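Local coordinates for protein prolyl 4-hydroxylase (Phytophthora capsici LT1534, PDB 6IUQ) that probably hydroxylates prolyl residues at the 4-position as an iron(II)- and 2-oxoglutarate-dependent dioxygenase built on a double-stranded beta-helix core, at residues 30-35 with 125-130; 167-172 with 206-211. One frame throughout, in Å; residues are numbered along the deposited sequence.

Contact 1. Residues 30-35 with 125-130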
loop_
_atom_site.group_PDB
_atom_site.type_symbol
_atom_site.label_atom_id
_atom_site.label_comp_id
_atom_site.label_asym_id
_atom_site.label_seq_id
_atom_site.Cartn_x
_atom_site.Cartn_y
_atom_site.Cartn_z
ATOM N N ASP A 30 14.243 -2.423 8.631
ATOM C CA ASP A 30 14.936 -1.139 8.738
ATOM C C ASP A 30 14.674 -0.283 7.502
ATOM O O ASP A 30 14.567 0.941 7.605
ATOM C CB ASP A 30 16.447 -1.316 8.914
ATOM C CG ASP A 30 16.821 -1.901 10.269
ATOM O OD1 ASP A 30 15.980 -1.873 11.206
ATOM O OD2 ASP A 30 17.975 -2.390 10.388
ATOM N N GLN A 31 14.579 -0.918 6.336
ATOM C CA GLN A 31 14.292 -0.173 5.115
ATOM C C GLN A 31 12.861 0.350 5.110
ATOM O O GLN A 31 12.609 1.490 4.723
ATOM C CB GLN A 31 14.527 -1.021 3.871
ATOM C CG GLN A 31 14.682 -0.134 2.634
ATOM C CD GLN A 31 14.704 -0.887 1.320
ATOM O OE1 GLN A 31 15.603 -1.710 1.072
ATOM N NE2 GLN A 31 13.719 -0.595 0.451
ATOM N N LEU A 32 11.924 -0.496 5.535
ATOM C CA LEU A 32 10.530 -0.098 5.622
ATOM C C LEU A 32 10.411 1.132 6.509
ATOM O O LEU A 32 9.786 2.134 6.147
ATOM C CB LEU A 32 9.680 -1.249 6.167
ATOM C CG LEU A 32 8.269 -0.875 6.618
ATOM C CD1 LEU A 32 7.454 -0.366 5.426
ATOM C CD2 LEU A 32 7.575 -2.068 7.292
ATOM N N ASP A 33 11.048 1.065 7.664
ATOM C CA ASP A 33 11.003 2.161 8.605
ATOM C C ASP A 33 11.704 3.429 8.099
ATOM O O ASP A 33 11.246 4.540 8.350
ATOM C CB ASP A 33 11.630 1.739 9.917
ATOM C CG ASP A 33 11.418 2.757 10.997
ATOM O OD1 ASP A 33 10.241 3.112 11.244
ATOM O OD2 ASP A 33 12.422 3.208 11.585
ATOM N N ASP A 34 12.815 3.268 7.390
ATOM C CA ASP A 34 13.580 4.418 6.916
ATOM C C ASP A 34 12.986 5.001 5.624
ATOM O O ASP A 34 12.595 6.176 5.577
ATOM C CB ASP A 34 15.048 4.023 6.708
ATOM C CG ASP A 34 15.847 5.080 5.956
ATOM O OD1 ASP A 34 15.644 6.278 6.229
ATOM O OD2 ASP A 34 16.675 4.714 5.088
ATOM N N LYS A 35 12.897 4.173 4.589
ATOM C CA LYS A 35 12.463 4.633 3.278
ATOM C C LYS A 35 10.937 4.743 3.149
ATOM O O LYS A 35 10.440 5.493 2.324
ATOM C CB LYS A 35 13.022 3.700 2.187
ATOM C CG LYS A 35 14.534 3.638 2.204
ATOM C CD LYS A 35 15.132 3.882 0.835
ATOM C CE LYS A 35 16.426 4.705 0.937
ATOM N NZ LYS A 35 16.443 5.903 0.027
ATOM N N THR A 125 8.780 -7.743 16.316
ATOM C CA THR A 125 10.112 -7.952 16.868
ATOM C C THR A 125 11.030 -6.790 16.473
ATOM O O THR A 125 11.683 -6.196 17.324
ATOM C CB THR A 125 10.746 -9.284 16.391
ATOM O OG1 THR A 125 10.062 -10.392 16.983
ATOM C CG2 THR A 125 12.220 -9.349 16.778
ATOM N N HIS A 126 11.079 -6.465 15.182
ATOM C CA HIS A 126 12.025 -5.467 14.697
ATOM C C HIS A 126 11.511 -4.040 14.794
ATOM O O HIS A 126 12.309 -3.109 14.864
ATOM C CB HIS A 126 12.418 -5.767 13.254
ATOM C CG HIS A 126 12.983 -7.138 13.060
ATOM N ND1 HIS A 126 14.085 -7.594 13.751
ATOM C CD2 HIS A 126 12.589 -8.160 12.264
ATOM C CE1 HIS A 126 14.353 -8.835 13.384
ATOM N NE2 HIS A 126 13.462 -9.202 12.479
ATOM N N LEU A 127 10.191 -3.863 14.808
ATOM C CA LEU A 127 9.592 -2.528 14.916
ATOM C C LEU A 127 8.518 -2.428 15.995
ATOM O O LEU A 127 7.362 -2.132 15.695
ATOM C CB LEU A 127 8.997 -2.113 13.577
ATOM C CG LEU A 127 9.984 -2.099 12.411
ATOM C CD1 LEU A 127 9.247 -2.003 11.109
ATOM C CD2 LEU A 127 10.971 -0.959 12.558
ATOM N N PRO A 128 8.902 -2.636 17.265
ATOM C CA PRO A 128 7.939 -2.638 18.376
ATOM C C PRO A 128 7.163 -1.329 18.481
ATOM O O PRO A 128 6.044 -1.316 18.980
ATOM C CB PRO A 128 8.815 -2.827 19.625
ATOM C CG PRO A 128 10.170 -3.183 19.147
ATOM C CD PRO A 128 10.298 -2.736 17.725
ATOM N N GLN A 129 7.753 -0.236 18.017
ATOM C CA GLN A 129 7.129 1.068 18.190
ATOM C C GLN A 129 5.821 1.224 17.406
ATOM O O GLN A 129 5.021 2.105 17.726
ATOM C CB GLN A 129 8.106 2.185 17.808
ATOM C CG GLN A 129 8.648 2.154 16.385
ATOM C CD GLN A 129 9.926 1.322 16.254
ATOM O OE1 GLN A 129 10.136 0.349 16.977
ATOM N NE2 GLN A 129 10.783 1.715 15.335
ATOM N N TYR A 130 5.591 0.381 16.398
ATOM C CA TYR A 130 4.378 0.508 15.582
ATOM C C TYR A 130 3.155 -0.026 16.323
ATOM O O TYR A 130 2.019 0.264 15.943
ATOM C CB TYR A 130 4.498 -0.236 14.248
ATOM C CG TYR A 130 5.504 0.306 13.255
ATOM C CD1 TYR A 130 6.303 1.421 13.540
ATOM C CD2 TYR A 130 5.637 -0.299 12.007
ATOM C CE1 TYR A 130 7.221 1.887 12.617
ATOM C CE2 TYR A 130 6.565 0.153 11.091
ATOM C CZ TYR A 130 7.346 1.236 11.397
ATOM O OH TYR A 130 8.242 1.665 10.460
#
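Helix 26-35 meets the turn that follows helix 118-126 through a tyrosine-aspartate hydrogen bond and a small leucine patch. Tyr130 reaches across with its hydroxyl: Tyr130 OH donates at 2.6 Å to Asp33 OD1, which accepts on its anti lone pair, the one away from OD2. Asp33 CG lies anti to its backbone N (chi1 -171°), which swings OD1 to the edge of the Tyr130 ring, near its plane; the carboxylate is turned 49° from that ring. Leu127, the first residue to leave helical geometry, packs beside this bond. Its CB sits 4.0 Å above the Tyr130 ring, over the centre, while Leu127 CD2 touches Asp33 CB at 3.8 Å. On the inner side Leu127 CD1 only grazes Leu32 CD2 at 4.2 Å. The packing slackens outward, where Gln129 is exposed and its NE2 stays 4.4 Å from Asp33 OD2. Tyr130 OH is also hydrogen-bonded to Gln209 NE2, and the ring makes a cation-pi contact with Lys167, so the turn is tied to the sheet beneath. This is helix-to-turn packing on the outside of the major sheet of a double-stranded beta-helix, the scaffold of 2-oxoglutarate oxygenases.

Contact 2. Residues 167-172 with 206-211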
loop_
_atom_site.group_PDB
_atom_site.type_symbol
_atom_site.label_atom_id
_atom_site.label_comp_id
_atom_site.label_asym_id
_atom_site.label_seq_id
_atom_site.Cartn_x
_atom_site.Cartn_y
_atom_site.Cartn_z
ATOM N N LYS A 167 -1.715 0.588 9.698
ATOM C CA LYS A 167 -0.342 1.025 9.914
ATOM C C LYS A 167 0.597 0.486 8.814
ATOM O O LYS A 167 1.335 1.249 8.215
ATOM C CB LYS A 167 0.144 0.573 11.299
ATOM C CG LYS A 167 1.573 1.006 11.634
ATOM C CD LYS A 167 1.674 2.513 11.489
ATOM C CE LYS A 167 3.101 3.003 11.455
ATOM N NZ LYS A 167 3.296 3.764 10.196
ATOM N N VAL A 168 0.581 -0.817 8.562
ATOM C CA VAL A 168 1.407 -1.420 7.509
ATOM C C VAL A 168 0.581 -2.017 6.380
ATOM O O VAL A 168 -0.354 -2.776 6.621
ATOM C CB VAL A 168 2.312 -2.546 8.069
ATOM C CG1 VAL A 168 3.150 -3.170 6.946
ATOM C CG2 VAL A 168 3.196 -2.003 9.179
ATOM N N THR A 169 0.921 -1.668 5.143
ATOM C CA THR A 169 0.300 -2.281 3.983
ATOM C C THR A 169 1.203 -3.367 3.421
ATOM O O THR A 169 2.397 -3.151 3.231
ATOM C CB THR A 169 0.015 -1.250 2.882
ATOM O OG1 THR A 169 -0.907 -0.261 3.380
ATOM C CG2 THR A 169 -0.547 -1.953 1.643
ATOM N N CYS A 170 0.625 -4.539 3.167
ATOM C CA CYS A 170 1.379 -5.657 2.635
ATOM C C CYS A 170 0.720 -6.184 1.376
ATOM O O CYS A 170 -0.396 -6.712 1.416
ATOM C CB CYS A 170 1.510 -6.773 3.670
ATOM S SG CYS A 170 2.296 -8.246 2.948
ATOM N N LEU A 171 1.416 -6.022 0.258
ATOM C CA LEU A 171 0.886 -6.412 -1.042
ATOM C C LEU A 171 1.613 -7.638 -1.580
ATOM O O LEU A 171 2.836 -7.646 -1.669
ATOM C CB LEU A 171 1.000 -5.242 -2.025
ATOM C CG LEU A 171 0.160 -3.987 -1.704
ATOM C CD1 LEU A 171 0.577 -2.823 -2.554
ATOM C CD2 LEU A 171 -1.297 -4.260 -1.974
ATOM N N LEU A 172 0.860 -8.677 -1.923
ATOM C CA LEU A 172 1.411 -9.829 -2.617
ATOM C C LEU A 172 0.910 -9.880 -4.051
ATOM O O LEU A 172 -0.298 -10.019 -4.298
ATOM C CB LEU A 172 1.056 -11.135 -1.909
ATOM C CG LEU A 172 1.452 -12.414 -2.675
ATOM C CD1 LEU A 172 2.920 -12.475 -3.049
ATOM C CD2 LEU A 172 1.065 -13.662 -1.893
ATOM N N VAL A 206 5.327 -6.171 -1.550
ATOM C CA VAL A 206 5.647 -4.786 -1.201
ATOM C C VAL A 206 5.064 -4.482 0.176
ATOM O O VAL A 206 3.905 -4.788 0.443
ATOM C CB VAL A 206 5.099 -3.774 -2.221
ATOM C CG1 VAL A 206 5.605 -2.358 -1.887
ATOM C CG2 VAL A 206 5.501 -4.149 -3.634
ATOM N N LEU A 207 5.888 -3.936 1.062
ATOM C CA LEU A 207 5.430 -3.442 2.347
ATOM C C LEU A 207 5.625 -1.963 2.294
ATOM O O LEU A 207 6.676 -1.510 1.815
ATOM C CB LEU A 207 6.221 -4.006 3.524
ATOM C CG LEU A 207 6.397 -5.517 3.640
ATOM C CD1 LEU A 207 7.211 -5.838 4.861
ATOM C CD2 LEU A 207 5.055 -6.226 3.685
ATOM N N PHE A 208 4.628 -1.210 2.760
ATOM C CA PHE A 208 4.828 0.210 2.947
ATOM C C PHE A 208 3.979 0.792 4.093
ATOM O O PHE A 208 3.119 0.122 4.652
ATOM C CB PHE A 208 4.609 0.950 1.612
ATOM C CG PHE A 208 3.231 0.818 0.996
ATOM C CD1 PHE A 208 2.168 1.600 1.444
ATOM C CD2 PHE A 208 3.035 0.034 -0.131
ATOM C CE1 PHE A 208 0.905 1.525 0.829
ATOM C CE2 PHE A 208 1.779 -0.040 -0.745
ATOM C CZ PHE A 208 0.710 0.726 -0.265
ATOM N N GLN A 209 4.274 2.028 4.468
ATOM C CA GLN A 209 3.582 2.694 5.570
ATOM C C GLN A 209 2.177 3.118 5.152
ATOM O O GLN A 209 2.024 3.918 4.245
ATOM C CB GLN A 209 4.379 3.915 6.028
ATOM C CG GLN A 209 5.870 3.620 6.289
ATOM C CD GLN A 209 6.102 2.981 7.659
ATOM O OE1 GLN A 209 5.187 2.911 8.491
ATOM N NE2 GLN A 209 7.317 2.486 7.890
ATOM N N SER A 210 1.149 2.591 5.800
ATOM C CA SER A 210 -0.205 2.968 5.428
ATOM C C SER A 210 -0.469 4.465 5.686
ATOM O O SER A 210 -1.160 5.109 4.886
ATOM C CB SER A 210 -1.224 2.099 6.160
ATOM O OG SER A 210 -0.902 0.709 5.990
ATOM N N ASP A 211 0.094 5.030 6.764
ATOM C CA ASP A 211 -0.213 6.422 7.111
ATOM C C ASP A 211 0.779 7.472 6.602
ATOM O O ASP A 211 0.510 8.667 6.749
ATOM C CB ASP A 211 -0.365 6.590 8.620
ATOM C CG ASP A 211 0.768 5.977 9.392
ATOM O OD1 ASP A 211 1.566 5.213 8.798
ATOM O OD2 ASP A 211 0.854 6.250 10.604
#
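Strands 166-173 and 204-209 are antiparallel neighbours in the major sheet of the double-stranded beta-helix (cupin-like) core, the segment axes 4.8 Å apart. Backbone hydrogen bonds run in two reciprocal pairs, Thr169 with Phe208 and Leu171 with Val206; the straightest, Leu171 N to Val206 O, measures 2.8 Å at 176°. Beyond the strand end Ser210 N still reaches Lys167 O, but from above the carbonyl plane. Lys167 and Val168 form a classic beta bulge opposite Leu231 of the next strand.

Apolar contacts divide between the faces. On the face of Val168, Cys170 and Leu207, Cys170 SG touches Leu207 CD2 at 3.5 Å. On the face of Thr169, Leu171 and Phe208, Phe208 adopts the crowded rotamer (chi1 61°), which lays its ring alongside Thr169: Thr169 CB stands over one face, 3.8 Å from the centroid, in a CH-pi contact, and Leu171 CD1 meets the ring edge. This ring also packs against the iron ligand His215.

Polar side chains gather where strand 204-209 ends. Ser210 OG donates to Thr169 OG1 at 2.8 Å, and Thr169 OG1 hydrogen-bonds the iron ligand Asp158, a second-shell link to the metal. The bent Lys167 chain brings NZ between two acceptors, Gln209 OE1 in its carbonyl plane and, in a salt bridge of 2.7 Å, Asp211 OD1 by its syn lone pair.

Both contacts are largely buried, yet they belong to different layers. Contact 2 lies at the heart of the chain, its centre about 4 Å from the centre of the chain, joining adjacent strands by regular backbone bonding with its Phe208 side chain about 5 Å from the iron. The centre of contact 1 is about 16 Å from the centre of the chain; it joins a helix to a turn mainly through side chains, without backbone-to-backbone bonding, and has an exposed margin. The two meet through Gln209, whose NE2 probably also hydrogen-bonds the helix carbonyl Leu32 O. Leu32 CD1 also packs on Phe208 CA, seating helix 26-35 against strand 204-209.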